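Local coordinates for DegV family protein (Eubacterium eligens, PDB 3FDJ) that is of unknown function but, as a member of the DegV family, probably binds a fatty acid or similar lipid between its two domains, at residues S58-P63 against S263-R268. Residues are numbered along the deposited sequence; the frame is centred on the assembly and turned at random.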
loop_
_atom_site.group_PDB
_atom_site.type_symbol
_atom_site.label_atom_id
_atom_site.label_comp_id
_atom_site.label_asym_id
_atom_site.label_seq_id
_atom_site.Cartn_x
_atom_site.Cartn_y
_atom_site.Cartn_z
ATOM N N SER A 58 -19.078 1.034 -8.021
ATOM C CA SER A 58 -17.826 1.626 -8.442
ATOM C C SER A 58 -16.791 0.518 -8.477
ATOM O O SER A 58 -16.961 -0.525 -7.834
ATOM C CB SER A 58 -17.393 2.766 -7.520
ATOM O OG SER A 58 -17.432 2.365 -6.170
ATOM N N TYR A 59 -15.735 0.770 -9.240
ATOM C CA TYR A 59 -14.790 -0.253 -9.661
ATOM C C TYR A 59 -13.379 0.279 -9.651
ATOM O O TYR A 59 -13.175 1.484 -9.686
ATOM C CB TYR A 59 -15.088 -0.664 -11.103
ATOM C CG TYR A 59 -16.521 -1.039 -11.358
ATOM C CD1 TYR A 59 -16.970 -2.332 -11.116
ATOM C CD2 TYR A 59 -17.427 -0.101 -11.806
ATOM C CE1 TYR A 59 -18.296 -2.681 -11.327
ATOM C CE2 TYR A 59 -18.740 -0.438 -12.038
ATOM C CZ TYR A 59 -19.166 -1.731 -11.795
ATOM O OH TYR A 59 -20.477 -2.066 -12.022
ATOM N N THR A 60 -12.401 -0.629 -9.606
ATOM C CA THR A 60 -11.026 -0.268 -9.834
ATOM C C THR A 60 -10.437 -1.121 -10.952
ATOM O O THR A 60 -10.919 -2.218 -11.237
ATOM C CB THR A 60 -10.158 -0.388 -8.545
ATOM O OG1 THR A 60 -10.166 -1.739 -8.050
ATOM C CG2 THR A 60 -10.700 0.562 -7.464
ATOM N N ALA A 61 -9.385 -0.609 -11.572
ATOM C CA ALA A 61 -8.702 -1.325 -12.647
ATOM C C ALA A 61 -7.198 -1.202 -12.475
ATOM O O ALA A 61 -6.697 -0.143 -12.090
ATOM C CB ALA A 61 -9.112 -0.757 -13.992
ATOM N N CYS A 62 -6.480 -2.271 -12.816
ATOM C CA CYS A 62 -5.014 -2.239 -12.771
ATOM C C CYS A 62 -4.475 -1.440 -13.974
ATOM O O CYS A 62 -5.236 -1.119 -14.911
ATOM C CB CYS A 62 -4.466 -3.658 -12.746
ATOM S SG CYS A 62 -4.691 -4.494 -14.274
ATOM N N PRO A 63 -3.172 -1.098 -13.972
ATOM C CA PRO A 63 -2.649 -0.324 -15.104
ATOM C C PRO A 63 -2.547 -1.141 -16.391
ATOM O O PRO A 63 -2.356 -2.353 -16.340
ATOM C CB PRO A 63 -1.232 0.047 -14.649
ATOM C CG PRO A 63 -1.231 -0.150 -13.156
ATOM C CD PRO A 63 -2.149 -1.306 -12.939
ATOM N N SER A 263 -7.229 5.349 -0.793
ATOM C CA SER A 263 -8.349 6.158 -0.266
ATOM C C SER A 263 -9.686 5.523 -0.629
ATOM O O SER A 263 -10.589 5.484 0.194
ATOM C CB SER A 263 -8.276 7.612 -0.743
ATOM O OG SER A 263 -7.130 8.280 -0.206
ATOM N N TYR A 264 -9.783 4.966 -1.835
ATOM C CA TYR A 264 -11.009 4.293 -2.264
ATOM C C TYR A 264 -11.326 3.071 -1.380
ATOM O O TYR A 264 -12.451 2.928 -0.918
ATOM C CB TYR A 264 -10.929 3.903 -3.754
ATOM C CG TYR A 264 -12.098 3.091 -4.229
ATOM C CD1 TYR A 264 -13.305 3.715 -4.528
ATOM C CD2 TYR A 264 -12.027 1.707 -4.345
ATOM C CE1 TYR A 264 -14.411 2.985 -4.916
ATOM C CE2 TYR A 264 -13.153 0.956 -4.769
ATOM C CZ TYR A 264 -14.332 1.610 -5.050
ATOM O OH TYR A 264 -15.457 0.931 -5.446
ATOM N N TYR A 265 -10.335 2.215 -1.153
ATOM C CA TYR A 265 -10.557 0.951 -0.455
ATOM C C TYR A 265 -10.492 1.050 1.066
ATOM O O TYR A 265 -11.204 0.311 1.759
ATOM C CB TYR A 265 -9.597 -0.123 -0.978
ATOM C CG TYR A 265 -10.056 -0.754 -2.274
ATOM C CD1 TYR A 265 -11.274 -1.448 -2.337
ATOM C CD2 TYR A 265 -9.299 -0.643 -3.453
ATOM C CE1 TYR A 265 -11.713 -2.025 -3.529
ATOM C CE2 TYR A 265 -9.732 -1.231 -4.637
ATOM C CZ TYR A 265 -10.925 -1.923 -4.663
ATOM O OH TYR A 265 -11.384 -2.477 -5.835
ATOM N N ALA A 266 -9.657 1.938 1.596
ATOM C CA ALA A 266 -9.613 2.159 3.058
ATOM C C ALA A 266 -10.740 3.056 3.559
ATOM O O ALA A 266 -11.160 2.952 4.716
ATOM C CB ALA A 266 -8.253 2.699 3.497
ATOM N N GLU A 267 -11.210 3.934 2.681
ATOM C CA GLU A 267 -12.326 4.868 2.911
ATOM C C GLU A 267 -12.021 5.973 3.913
ATOM O O GLU A 267 -11.028 5.939 4.625
ATOM C CB GLU A 267 -13.633 4.138 3.220
ATOM C CG GLU A 267 -14.048 3.272 2.043
ATOM C CD GLU A 267 -15.492 2.812 2.084
ATOM O OE1 GLU A 267 -16.389 3.660 2.329
ATOM O OE2 GLU A 267 -15.719 1.607 1.813
ATOM N N ARG A 268 -12.874 6.987 3.909
ATOM C CA ARG A 268 -12.690 8.118 4.788
ATOM C C ARG A 268 -12.556 7.635 6.222
ATOM O O ARG A 268 -13.334 6.794 6.687
ATOM C CB ARG A 268 -13.881 9.075 4.678
ATOM C CG ARG A 268 -13.524 10.496 4.863
ATOM C CD ARG A 268 -14.615 11.382 4.248
ATOM N NE ARG A 268 -14.046 12.339 3.306
ATOM C CZ ARG A 268 -14.710 12.922 2.308
ATOM N NH1 ARG A 268 -15.989 12.638 2.075
ATOM N NH2 ARG A 268 -14.085 13.796 1.530
#
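Y264 holds CG anti to its backbone N (chi1 174°), and its ring runs from the helix toward S58. Y265 sets CG beside its backbone N (chi1 -81°) and anti to its carbonyl carbon, which starts its ring on a different course, to T60. The two-domain DegV fold is joined here: strand 59-61 belongs to one mixed sheet, while helix 260-266 leads into strand 271-276 of the other. Two hydroxyl-to-hydroxyl hydrogen bonds carry the contact. S58 OG lies 2.5 Å from Y264 OH, at the ring edge and in its plane. T60 OG1 lies 2.6 Å from Y265 OH, again in the ring plane, and these two side chains meet tip to tip. In both pairs either hydroxyl could be the donor. The methyl of T60 adds apolar packing. Its CG2 is 3.6 Å from Y264 CD2 and 3.5 Å from Y265 CE2, so it touches both rings. Strand 21-30 pairs with strand 59-61, and its I29 touches both T60 and Y264. Y264 OH also has a weak hydrogen bond to N168, and S58 N gives a hydrogen bond to Q167 OE1. A hexaethylene glycol, probably from crystallisation, lies beside T60, consistent with a pocket between the domains, where relatives hold a fatty acid. The two tyrosine rings themselves meet edge against face, with Y264 CD2 3.5 Å above the plane of the Y265 ring and over its centre.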